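Local coordinates for protein probable fumarate reductase Ifc3 (Shewanella frigidimarina, PDB 1QO8) that reduces fumarate to succinate in vitro, essentially in one direction, using one FAD and four covalently bound c-type hemes per subunit, and may pass electrons to iron(III), at residues G157-I162 / I334-D339; Q216-L221 / D547-G552; R389-L394 / S401-K406. One frame throughout, in Å; residues are numbered along the deposited sequence.

Contacts 1 and 2 are buried, and both segment pairs reach the FAD, contact 2 through T548 alone, though their centres are about 18 Å apart and they share no segment. Contact 1 joins two loops near the middle of the chain; little protein meets protein there, and the dinucleotide takes several polar bonds from both loops. Contact 2 is farther out, between helices 201-220 and 543-563, and is purely apolar. Contact 3 is only partly buried, about 29 Å from contact 1 between centres, and close to the second subunit. It is local, a loop on the helix just after it, nested in sequence inside the long loop that contact 2 closes; it combines apolar packing with a neighbouring ion pair.

Contact 1: G157-I162 / I334-D339; sequences GGNSMI and ITATGD. With FAD (flavin-adenine dinucleotide), chain G.
The backbones of G158 and T335 come within 6.1 Å of each other (CA to CA), two loops closing on the dinucleotide in the FAD-binding domain of the FRD/SDH subfamily. Direct packing is thin. T335 OG1 lies 3.8 Å from G158 CA, and the methyl of A336 sits 3.6 Å from N159 ND2. N159 CG stands anti to its own carbonyl carbon (chi1 -80°), which carries the amide across to A336; N159 OD1 accepts from the backbone N of N333, and ND2 has a weak bond to N332 OD1. The cofactor does most of the joining. Loop 157-162 grips the adenylate phosphate: N159 N donates to FAD O2A over 3.1 Å in a nearly straight bond (171°), and S160 N reaches the neighbouring oxygen, FAD O1A. G158 has a positive phi, and a CB on it would run into FAD O5B, so the chain can lie close against the phosphate. From the other loop T335 CG2 packs 3.2 Å from FAD O2B on the adenosine ribose. At the far end D339, first residue of helix 339-346, takes the adenine amine, FAD N6A, on its OD2 at 2.9 Å. Its other oxygen, OD1, is met from above the carboxylate plane by T337 OG1, while K152 and R272 pair with the two oxygens and probably keep the group ionised. With an alanine here, the adenine amine would probably lose its acceptor and the two cations K152 and R272 their shared counter-charge. On the phosphate side S160 OG, which is also bonded by S131 N, works both ways, accepting from the ribityl hydroxyl FAD O4' and donating to FAD O1A at 2.6 Å.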
loop_
_atom_site.group_PDB
_atom_site.type_symbol
_atom_site.label_atom_id
_atom_site.label_comp_id
_atom_site.label_asym_id
_atom_site.label_seq_id
_atom_site.Cartn_x
_atom_site.Cartn_y
_atom_site.Cartn_z
ATOM N N GLY A 157 7.363 -26.365 3.273
ATOM C CA GLY A 157 7.239 -25.880 4.648
ATOM C C GLY A 157 7.322 -24.365 4.905
ATOM O O GLY A 157 6.709 -23.944 5.908
ATOM N N GLY A 158 8.079 -23.561 4.122
ATOM C CA GLY A 158 8.012 -22.123 4.207
ATOM C C GLY A 158 8.388 -21.628 5.664
ATOM O O GLY A 158 9.373 -22.082 6.273
ATOM N N ASN A 159 7.705 -20.563 6.113
ATOM C CA ASN A 159 7.914 -20.052 7.464
ATOM C C ASN A 159 7.278 -21.001 8.483
ATOM O O ASN A 159 7.735 -21.024 9.636
ATOM C CB ASN A 159 7.347 -18.625 7.668
ATOM C CG ASN A 159 8.291 -17.566 7.116
ATOM O OD1 ASN A 159 9.492 -17.705 7.169
ATOM N ND2 ASN A 159 7.777 -16.445 6.543
ATOM N N SER A 160 6.166 -21.636 8.119
ATOM C CA SER A 160 5.410 -22.471 8.991
ATOM C C SER A 160 6.288 -23.519 9.684
ATOM O O SER A 160 6.131 -23.640 10.906
ATOM C CB SER A 160 4.284 -23.301 8.321
ATOM O OG SER A 160 3.336 -22.401 7.733
ATOM N N MET A 161 7.323 -24.045 9.029
ATOM C CA MET A 161 8.078 -25.147 9.552
ATOM C C MET A 161 9.112 -24.673 10.550
ATOM O O MET A 161 9.821 -25.476 11.136
ATOM C CB MET A 161 8.803 -25.867 8.352
ATOM C CG MET A 161 9.966 -25.120 7.783
ATOM S SD MET A 161 10.600 -25.579 6.169
ATOM C CE MET A 161 11.297 -27.231 6.585
ATOM N N ILE A 162 9.380 -23.349 10.613
ATOM C CA ILE A 162 10.367 -22.869 11.583
ATOM C C ILE A 162 9.677 -22.184 12.741
ATOM O O ILE A 162 10.350 -21.495 13.467
ATOM C CB ILE A 162 11.416 -21.932 11.002
ATOM C CG1 ILE A 162 10.682 -20.760 10.321
ATOM C CG2 ILE A 162 12.359 -22.756 10.089
ATOM C CD1 ILE A 162 11.728 -19.774 9.793
ATOM N N ILE A 334 13.649 -17.636 3.307
ATOM C CA ILE A 334 13.880 -16.920 2.092
ATOM C C ILE A 334 12.772 -17.146 1.027
ATOM O O ILE A 334 12.653 -16.323 0.130
ATOM C CB ILE A 334 15.238 -17.290 1.440
ATOM C CG1 ILE A 334 15.229 -18.797 1.129
ATOM C CG2 ILE A 334 16.366 -16.896 2.433
ATOM C CD1 ILE A 334 16.418 -19.234 0.297
ATOM N N THR A 335 11.763 -17.936 1.264
ATOM C CA THR A 335 10.598 -18.119 0.434
ATOM C C THR A 335 9.579 -16.991 0.519
ATOM O O THR A 335 8.722 -16.871 -0.384
ATOM C CB THR A 335 9.861 -19.422 0.861
ATOM O OG1 THR A 335 9.543 -19.253 2.234
ATOM C CG2 THR A 335 10.732 -20.643 0.625
ATOM N N ALA A 336 9.751 -16.013 1.479
ATOM C CA ALA A 336 8.608 -15.169 1.819
ATOM C C ALA A 336 8.760 -13.832 1.075
ATOM O O ALA A 336 8.938 -12.775 1.686
ATOM C CB ALA A 336 8.419 -14.889 3.337
ATOM N N THR A 337 8.518 -13.896 -0.258
ATOM C CA THR A 337 8.806 -12.806 -1.138
ATOM C C THR A 337 7.560 -12.127 -1.712
ATOM O O THR A 337 7.769 -11.313 -2.633
ATOM C CB THR A 337 9.863 -13.074 -2.194
ATOM O OG1 THR A 337 9.414 -14.087 -3.099
ATOM C CG2 THR A 337 11.221 -13.421 -1.469
ATOM N N GLY A 338 6.402 -12.423 -1.137
ATOM C CA GLY A 338 5.204 -11.616 -1.444
ATOM C C GLY A 338 4.601 -11.983 -2.836
ATOM O O GLY A 338 3.728 -11.231 -3.307
ATOM N N ASP A 339 4.975 -13.154 -3.409
ATOM C CA ASP A 339 4.613 -13.407 -4.798
ATOM C C ASP A 339 3.098 -13.407 -4.930
ATOM O O ASP A 339 2.513 -13.029 -5.964
ATOM C CB ASP A 339 5.130 -14.782 -5.254
ATOM C CG ASP A 339 6.599 -14.917 -5.394
ATOM O OD1 ASP A 339 7.328 -13.901 -5.424
ATOM O OD2 ASP A 339 7.128 -16.053 -5.535
HETATM P PA FAD G . 4.400 -20.200 4.636
HETATM O O1A FAD G . 4.540 -21.254 5.691
HETATM O O2A FAD G . 5.385 -19.293 4.423
HETATM O O5B FAD G . 4.571 -21.052 3.327
HETATM C C5B FAD G . 4.326 -20.505 1.966
HETATM C C4B FAD G . 4.832 -21.599 0.899
HETATM O O4B FAD G . 4.534 -20.943 -0.429
HETATM C C3B FAD G . 6.393 -21.707 0.894
HETATM O O3B FAD G . 6.978 -22.900 1.163
HETATM C C2B FAD G . 6.857 -20.843 -0.334
HETATM O O2B FAD G . 8.074 -21.295 -0.977
HETATM C C1B FAD G . 5.742 -21.141 -1.265
HETATM N N9A FAD G . 5.569 -20.119 -2.306
HETATM C C8A FAD G . 5.727 -18.759 -2.207
HETATM N N7A FAD G . 5.609 -18.161 -3.360
HETATM C C5A FAD G . 5.354 -19.169 -4.285
HETATM C C6A FAD G . 5.214 -19.175 -5.739
HETATM N N6A FAD G . 5.257 -18.105 -6.483
HETATM N N1A FAD G . 4.950 -20.396 -6.269
HETATM C C2A FAD G . 4.978 -21.565 -5.543
HETATM N N3A FAD G . 5.122 -21.649 -4.202
HETATM C C4A FAD G . 5.331 -20.420 -3.657
HETATM N N1 FAD G . 2.931 -17.680 14.204
HETATM C C2 FAD G . 2.210 -18.262 15.125
HETATM O O2 FAD G . 1.034 -18.203 15.277
HETATM N N3 FAD G . 2.783 -19.101 16.128
HETATM C C4 FAD G . 4.162 -19.267 16.049
HETATM O O4 FAD G . 4.720 -19.919 16.886
HETATM C C4X FAD G . 4.948 -18.552 15.047
HETATM N N5 FAD G . 6.285 -18.672 15.026
HETATM C C5X FAD G . 7.021 -18.081 14.055
HETATM C C6 FAD G . 8.411 -18.261 14.083
HETATM C C7 FAD G . 9.185 -17.682 13.108
HETATM C C7M FAD G . 10.673 -17.828 13.065
HETATM C C8 FAD G . 8.529 -16.939 12.060
HETATM C C8M FAD G . 9.356 -16.364 10.951
HETATM C C9 FAD G . 7.167 -16.788 12.013
HETATM C C9A FAD G . 6.374 -17.344 12.989
HETATM N N10 FAD G . 4.972 -17.229 13.067
HETATM C C10 FAD G . 4.253 -17.797 14.047
HETATM C "C1'" FAD G . 4.196 -16.820 11.854
HETATM C "C2'" FAD G . 3.578 -18.086 11.170
HETATM O "O2'" FAD G . 4.683 -19.043 11.296
HETATM C "C3'" FAD G . 3.535 -17.754 9.658
HETATM O "O3'" FAD G . 2.715 -16.603 9.415
HETATM C "C4'" FAD G . 2.610 -18.829 8.995
HETATM O "O4'" FAD G . 3.370 -20.068 9.137
HETATM C "C5'" FAD G . 2.573 -18.476 7.465
HETATM O "O5'" FAD G . 2.005 -19.782 6.821
HETATM P P FAD G . 1.647 -19.869 5.325
HETATM O O1P FAD G . 1.099 -21.267 5.153
HETATM O O2P FAD G . 0.849 -18.747 5.109
HETATM O O3P FAD G . 2.904 -19.582 4.664
#

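Contact 2: Q216-L221 / D547-G552; sequences QWLESL and DTVVFG. With FAD (flavin-adenine dinucleotide), chain G.
V549 points at the helix turn holding W217 and L218, and its two methyls divide the work between them. V549 CG2 meets L218 CD1 tip to tip at 3.6 Å, the tightest approach between the two segments. Its other methyl, CG1, stands anti to the backbone N (chi1 177°) and lies 4.0 Å from W217 CD1, where valine and indole pass each other at a slant. W217 reaches this point with CG anti to its own backbone N (chi1 158°), which swings the indole toward helix 543-563. One face of the ring carries L221 CD1, 3.7 Å above the plane and offset toward the rim. W217 NE1 donates to N135 OD1. Separately, R553 makes a cation-pi contact with the ring. S220 OG donates to W217 O over 2.7 Å.

N135 belongs to helix 131-143, which carries the end of a glycine-rich sequence consistent with a Rossmann-type dinucleotide-binding fold; L218 and V549 both lean on it, and L218 also touches L256 of helix 248-262. The contact thus packs the C-terminal helix 543-563 and helix 201-220 together beside helix 131-143. V549 is next to T548, which touches the cofactor: T548 CG2 comes 3.2 Å from FAD O5', while its hydroxyl is held by I545 O and S131 OG. The closest backbone pair, L218 and V549, has its CA atoms 8.5 Å apart, a distance bridged by the side chains of these two residues. Since only methyl groups and one indole carbon meet, cohesion here is by exclusion of water and by shape, and the contact has little directionality of its own; the one polar group of the indole is satisfied outside it, by N135.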
loop_
_atom_site.group_PDB
_atom_site.type_symbol
_atom_site.label_atom_id
_atom_site.label_comp_id
_atom_site.label_asym_id
_atom_site.label_seq_id
_atom_site.Cartn_x
_atom_site.Cartn_y
_atom_site.Cartn_z
ATOM N N GLN A 216 -7.818 -30.394 16.635
ATOM C CA GLN A 216 -8.327 -31.725 16.467
ATOM C C GLN A 216 -8.055 -32.361 15.116
ATOM O O GLN A 216 -7.587 -33.508 15.032
ATOM C CB GLN A 216 -9.845 -31.728 16.650
ATOM C CG GLN A 216 -10.275 -31.760 18.103
ATOM C CD GLN A 216 -11.788 -31.585 18.131
ATOM O OE1 GLN A 216 -12.533 -32.565 17.958
ATOM N NE2 GLN A 216 -12.270 -30.377 18.301
ATOM N N TRP A 217 -8.294 -31.584 14.073
ATOM C CA TRP A 217 -7.889 -31.967 12.725
ATOM C C TRP A 217 -6.425 -32.283 12.649
ATOM O O TRP A 217 -6.037 -33.294 12.094
ATOM C CB TRP A 217 -8.314 -30.844 11.775
ATOM C CG TRP A 217 -7.562 -30.787 10.468
ATOM C CD1 TRP A 217 -6.610 -29.917 10.066
ATOM C CD2 TRP A 217 -7.719 -31.724 9.398
ATOM N NE1 TRP A 217 -6.156 -30.206 8.784
ATOM C CE2 TRP A 217 -6.860 -31.324 8.348
ATOM C CE3 TRP A 217 -8.531 -32.849 9.218
ATOM C CZ2 TRP A 217 -6.796 -32.022 7.166
ATOM C CZ3 TRP A 217 -8.461 -33.527 8.025
ATOM C CH2 TRP A 217 -7.570 -33.143 7.022
ATOM N N LEU A 218 -5.517 -31.448 13.198
ATOM C CA LEU A 218 -4.089 -31.827 13.114
ATOM C C LEU A 218 -3.770 -33.103 13.900
ATOM O O LEU A 218 -2.888 -33.882 13.486
ATOM C CB LEU A 218 -3.223 -30.646 13.528
ATOM C CG LEU A 218 -3.360 -29.393 12.624
ATOM C CD1 LEU A 218 -2.734 -28.167 13.266
ATOM C CD2 LEU A 218 -2.762 -29.658 11.252
ATOM N N GLU A 219 -4.389 -33.242 15.073
ATOM C CA GLU A 219 -4.315 -34.407 15.907
ATOM C C GLU A 219 -4.881 -35.666 15.229
ATOM O O GLU A 219 -4.158 -36.643 15.301
ATOM C CB GLU A 219 -5.147 -34.285 17.218
ATOM C CG GLU A 219 -4.331 -33.317 18.102
ATOM C CD GLU A 219 -5.179 -32.876 19.269
ATOM O OE1 GLU A 219 -6.402 -32.701 19.057
ATOM O OE2 GLU A 219 -4.646 -32.773 20.388
ATOM N N SER A 220 -5.989 -35.573 14.517
ATOM C CA SER A 220 -6.384 -36.734 13.719
ATOM C C SER A 220 -5.287 -37.140 12.746
ATOM O O SER A 220 -5.293 -38.298 12.334
ATOM C CB SER A 220 -7.646 -36.541 12.910
ATOM O OG SER A 220 -7.582 -35.455 11.994
ATOM N N LEU A 221 -4.346 -36.310 12.325
ATOM C CA LEU A 221 -3.351 -36.687 11.352
ATOM C C LEU A 221 -2.140 -37.160 12.115
ATOM O O LEU A 221 -1.226 -37.461 11.368
ATOM C CB LEU A 221 -2.969 -35.481 10.454
ATOM C CG LEU A 221 -4.167 -34.773 9.796
ATOM C CD1 LEU A 221 -3.795 -33.565 8.903
ATOM C CD2 LEU A 221 -5.027 -35.768 9.006
ATOM N N ASP A 547 -4.637 -19.389 12.001
ATOM C CA ASP A 547 -5.104 -18.859 10.713
ATOM C C ASP A 547 -4.728 -19.811 9.582
ATOM O O ASP A 547 -5.600 -20.158 8.810
ATOM C CB ASP A 547 -4.428 -17.494 10.543
ATOM C CG ASP A 547 -4.680 -16.784 9.232
ATOM O OD1 ASP A 547 -5.682 -17.023 8.527
ATOM O OD2 ASP A 547 -3.817 -15.922 8.907
ATOM N N THR A 548 -3.532 -20.318 9.428
ATOM C CA THR A 548 -3.190 -21.209 8.300
ATOM C C THR A 548 -4.012 -22.488 8.371
ATOM O O THR A 548 -4.463 -22.970 7.317
ATOM C CB THR A 548 -1.690 -21.556 8.231
ATOM O OG1 THR A 548 -1.382 -22.352 9.406
ATOM C CG2 THR A 548 -0.819 -20.310 8.248
ATOM N N VAL A 549 -4.362 -22.957 9.589
ATOM C CA VAL A 549 -5.159 -24.167 9.649
ATOM C C VAL A 549 -6.625 -23.854 9.333
ATOM O O VAL A 549 -7.289 -24.471 8.496
ATOM C CB VAL A 549 -5.076 -24.896 11.009
ATOM C CG1 VAL A 549 -5.982 -26.104 11.011
ATOM C CG2 VAL A 549 -3.615 -25.310 11.245
ATOM N N VAL A 550 -7.196 -22.916 10.050
ATOM C CA VAL A 550 -8.617 -22.658 9.915
ATOM C C VAL A 550 -8.935 -22.176 8.477
ATOM O O VAL A 550 -9.921 -22.620 7.899
ATOM C CB VAL A 550 -9.044 -21.610 10.931
ATOM C CG1 VAL A 550 -10.406 -21.018 10.621
ATOM C CG2 VAL A 550 -9.059 -22.175 12.351
ATOM N N PHE A 551 -8.210 -21.198 7.941
ATOM C CA PHE A 551 -8.636 -20.633 6.662
ATOM C C PHE A 551 -8.031 -21.471 5.547
ATOM O O PHE A 551 -8.488 -21.449 4.403
ATOM C CB PHE A 551 -8.274 -19.138 6.546
ATOM C CG PHE A 551 -9.265 -18.302 7.331
ATOM C CD1 PHE A 551 -10.557 -18.098 6.869
ATOM C CD2 PHE A 551 -8.876 -17.761 8.556
ATOM C CE1 PHE A 551 -11.469 -17.404 7.646
ATOM C CE2 PHE A 551 -9.790 -17.038 9.313
ATOM C CZ PHE A 551 -11.088 -16.861 8.872
ATOM N N GLY A 552 -6.913 -22.169 5.821
ATOM C CA GLY A 552 -6.350 -23.092 4.827
ATOM C C GLY A 552 -7.403 -24.148 4.521
ATOM O O GLY A 552 -7.610 -24.457 3.327
HETATM P PA FAD G . 4.400 -20.200 4.636
HETATM O O1A FAD G . 4.540 -21.254 5.691
HETATM O O2A FAD G . 5.385 -19.293 4.423
HETATM O O5B FAD G . 4.571 -21.052 3.327
HETATM C C5B FAD G . 4.326 -20.505 1.966
HETATM C C4B FAD G . 4.832 -21.599 0.899
HETATM O O4B FAD G . 4.534 -20.943 -0.429
HETATM C C3B FAD G . 6.393 -21.707 0.894
HETATM O O3B FAD G . 6.978 -22.900 1.163
HETATM C C2B FAD G . 6.857 -20.843 -0.334
HETATM O O2B FAD G . 8.074 -21.295 -0.977
HETATM C C1B FAD G . 5.742 -21.141 -1.265
HETATM N N9A FAD G . 5.569 -20.119 -2.306
HETATM C C8A FAD G . 5.727 -18.759 -2.207
HETATM N N7A FAD G . 5.609 -18.161 -3.360
HETATM C C5A FAD G . 5.354 -19.169 -4.285
HETATM C C6A FAD G . 5.214 -19.175 -5.739
HETATM N N6A FAD G . 5.257 -18.105 -6.483
HETATM N N1A FAD G . 4.950 -20.396 -6.269
HETATM C C2A FAD G . 4.978 -21.565 -5.543
HETATM N N3A FAD G . 5.122 -21.649 -4.202
HETATM C C4A FAD G . 5.331 -20.420 -3.657
HETATM N N1 FAD G . 2.931 -17.680 14.204
HETATM C C2 FAD G . 2.210 -18.262 15.125
HETATM O O2 FAD G . 1.034 -18.203 15.277
HETATM N N3 FAD G . 2.783 -19.101 16.128
HETATM C C4 FAD G . 4.162 -19.267 16.049
HETATM O O4 FAD G . 4.720 -19.919 16.886
HETATM C C4X FAD G . 4.948 -18.552 15.047
HETATM N N5 FAD G . 6.285 -18.672 15.026
HETATM C C5X FAD G . 7.021 -18.081 14.055
HETATM C C6 FAD G . 8.411 -18.261 14.083
HETATM C C7 FAD G . 9.185 -17.682 13.108
HETATM C C7M FAD G . 10.673 -17.828 13.065
HETATM C C8 FAD G . 8.529 -16.939 12.060
HETATM C C8M FAD G . 9.356 -16.364 10.951
HETATM C C9 FAD G . 7.167 -16.788 12.013
HETATM C C9A FAD G . 6.374 -17.344 12.989
HETATM N N10 FAD G . 4.972 -17.229 13.067
HETATM C C10 FAD G . 4.253 -17.797 14.047
HETATM C "C1'" FAD G . 4.196 -16.820 11.854
HETATM C "C2'" FAD G . 3.578 -18.086 11.170
HETATM O "O2'" FAD G . 4.683 -19.043 11.296
HETATM C "C3'" FAD G . 3.535 -17.754 9.658
HETATM O "O3'" FAD G . 2.715 -16.603 9.415
HETATM C "C4'" FAD G . 2.610 -18.829 8.995
HETATM O "O4'" FAD G . 3.370 -20.068 9.137
HETATM C "C5'" FAD G . 2.573 -18.476 7.465
HETATM O "O5'" FAD G . 2.005 -19.782 6.821
HETATM P P FAD G . 1.647 -19.869 5.325
HETATM O O1P FAD G . 1.099 -21.267 5.153
HETATM O O2P FAD G . 0.849 -18.747 5.109
HETATM O O3P FAD G . 2.904 -19.582 4.664
#

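Contact 3: R389-L394 / S401-K406; sequences RFISEL and SDAILK
The helix that begins near R397, probably the proton donor of fumarate reduction, is covered at A403 and I404 by the loop just before it, where F390 and I391 pack on these two residues. F390 presents its ring edge: A403 CB lies in the ring plane, 3.8 Å from F390 CD2. The next atom of the rim, F390 CE2, passes I404 CG1 at 4.0 Å, the two side chains crossing at an angle. F390 CG sits between its backbone N and carbonyl carbon (chi1 38°), which brings the ring against the helix at A403 and I404. I391 covers the same alanine methyl, its CG2 and CD1 both 4.1 Å from A403 CB, so one small side chain is clasped by a phenyl edge and two methyls. I404 continues onto P496, and F390 and I391 onto M382 of strand 381-383.

This part of the chain probably belongs to the clamp (capping) domain of the fumarate reductases, which closes over the active site in relatives; the structure is of the open conformation. The loop is braced on its other side. R389 holds E393 side-on, with R389 NE to E393 OE2 at 2.9 Å and R389 NH2 to E393 OE1 at 2.8 Å. Both bonds are almost straight (177° and 176°), use the syn lone pairs of the carboxylate and keep close to the guanidinium plane, which fixes the rotation of both groups. R389 NH1 pairs in addition with D472, and E393 OE2 takes the backbone N of M382. Next to this pair S392 OG accepts from L394 N at 3.1 Å, an ST turn. D402, on the helix, and K406 pack on H282 of the second subunit.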
loop_
_atom_site.group_PDB
_atom_site.type_symbol
_atom_site.label_atom_id
_atom_site.label_comp_id
_atom_site.label_asym_id
_atom_site.label_seq_id
_atom_site.Cartn_x
_atom_site.Cartn_y
_atom_site.Cartn_z
ATOM N N ARG A 389 26.447 1.472 25.559
ATOM C CA ARG A 389 25.028 1.272 25.779
ATOM C C ARG A 389 24.348 2.472 25.138
ATOM O O ARG A 389 25.103 3.409 24.966
ATOM C CB ARG A 389 24.721 1.186 27.316
ATOM C CG ARG A 389 25.208 -0.155 27.925
ATOM C CD ARG A 389 25.032 -0.084 29.491
ATOM N NE ARG A 389 23.626 -0.235 29.749
ATOM C CZ ARG A 389 22.890 0.528 30.565
ATOM N NH1 ARG A 389 23.607 1.432 31.274
ATOM N NH2 ARG A 389 21.618 0.258 30.789
ATOM N N PHE A 390 23.069 2.461 24.809
ATOM C CA PHE A 390 22.521 3.580 24.052
ATOM C C PHE A 390 21.070 3.636 24.496
ATOM O O PHE A 390 20.354 4.514 24.177
ATOM C CB PHE A 390 22.511 3.448 22.518
ATOM C CG PHE A 390 22.182 2.043 22.030
ATOM C CD1 PHE A 390 23.146 1.088 21.966
ATOM C CD2 PHE A 390 20.904 1.700 21.612
ATOM C CE1 PHE A 390 22.819 -0.206 21.539
ATOM C CE2 PHE A 390 20.518 0.407 21.229
ATOM C CZ PHE A 390 21.529 -0.525 21.152
ATOM N N ILE A 391 20.630 2.803 25.422
ATOM C CA ILE A 391 19.222 2.787 25.815
ATOM C C ILE A 391 19.103 1.739 26.933
ATOM O O ILE A 391 20.010 0.918 27.087
ATOM C CB ILE A 391 18.217 2.533 24.689
ATOM C CG1 ILE A 391 16.834 2.885 25.251
ATOM C CG2 ILE A 391 18.204 1.133 24.079
ATOM C CD1 ILE A 391 15.769 3.213 24.201
ATOM N N SER A 392 18.101 1.905 27.785
ATOM C CA SER A 392 17.854 0.845 28.737
ATOM C C SER A 392 17.480 -0.483 28.040
ATOM O O SER A 392 16.566 -0.452 27.214
ATOM C CB SER A 392 16.706 1.222 29.641
ATOM O OG SER A 392 16.282 0.136 30.478
ATOM N N GLU A 393 18.009 -1.576 28.581
ATOM C CA GLU A 393 17.728 -2.890 27.938
ATOM C C GLU A 393 16.335 -3.331 28.273
ATOM O O GLU A 393 15.792 -4.264 27.674
ATOM C CB GLU A 393 18.771 -3.856 28.373
ATOM C CG GLU A 393 20.168 -3.565 27.828
ATOM C CD GLU A 393 20.949 -2.568 28.701
ATOM O OE1 GLU A 393 20.334 -2.008 29.648
ATOM O OE2 GLU A 393 22.154 -2.406 28.424
ATOM N N LEU A 394 15.723 -2.738 29.327
ATOM C CA LEU A 394 14.308 -3.010 29.578
ATOM C C LEU A 394 13.340 -2.006 28.960
ATOM O O LEU A 394 12.182 -2.109 29.388
ATOM C CB LEU A 394 14.078 -3.071 31.115
ATOM C CG LEU A 394 15.091 -3.905 31.885
ATOM C CD1 LEU A 394 14.772 -3.917 33.394
ATOM C CD2 LEU A 394 15.234 -5.362 31.373
ATOM N N SER A 401 13.812 -1.420 18.991
ATOM C CA SER A 401 14.128 -1.448 17.545
ATOM C C SER A 401 14.578 -0.109 16.957
ATOM O O SER A 401 15.561 -0.066 16.240
ATOM C CB SER A 401 12.878 -1.699 16.616
ATOM O OG SER A 401 12.315 -2.791 17.314
ATOM N N ASP A 402 13.800 0.927 17.336
ATOM C CA ASP A 402 14.134 2.251 16.801
ATOM C C ASP A 402 15.474 2.676 17.349
ATOM O O ASP A 402 16.251 3.122 16.485
ATOM C CB ASP A 402 13.051 3.318 17.109
ATOM C CG ASP A 402 13.481 4.656 16.483
ATOM O OD1 ASP A 402 13.501 4.769 15.236
ATOM O OD2 ASP A 402 13.879 5.591 17.213
ATOM N N ALA A 403 15.870 2.451 18.614
ATOM C CA ALA A 403 17.238 2.887 18.964
ATOM C C ALA A 403 18.331 2.025 18.344
ATOM O O ALA A 403 19.406 2.508 18.021
ATOM C CB ALA A 403 17.422 2.894 20.490
ATOM N N ILE A 404 18.150 0.708 18.199
ATOM C CA ILE A 404 19.127 -0.076 17.440
ATOM C C ILE A 404 19.297 0.514 16.018
ATOM O O ILE A 404 20.443 0.709 15.623
ATOM C CB ILE A 404 18.783 -1.578 17.404
ATOM C CG1 ILE A 404 18.747 -2.244 18.821
ATOM C CG2 ILE A 404 19.861 -2.197 16.544
ATOM C CD1 ILE A 404 18.044 -3.571 18.878
ATOM N N LEU A 405 18.256 0.811 15.255
ATOM C CA LEU A 405 18.341 1.326 13.895
ATOM C C LEU A 405 19.075 2.660 13.826
ATOM O O LEU A 405 19.670 2.903 12.763
ATOM C CB LEU A 405 16.943 1.459 13.210
ATOM C CG LEU A 405 16.298 0.038 13.130
ATOM C CD1 LEU A 405 14.824 0.043 12.752
ATOM C CD2 LEU A 405 17.037 -0.782 12.068
ATOM N N LYS A 406 19.112 3.440 14.911
ATOM C CA LYS A 406 19.865 4.680 14.975
ATOM C C LYS A 406 21.353 4.456 15.294
ATOM O O LYS A 406 22.082 5.441 15.199
ATOM C CB LYS A 406 19.386 5.626 16.064
ATOM C CG LYS A 406 17.913 5.985 16.002
ATOM C CD LYS A 406 17.580 7.022 17.089
ATOM C CE LYS A 406 17.355 8.366 16.476
ATOM N NZ LYS A 406 15.961 8.886 16.470
#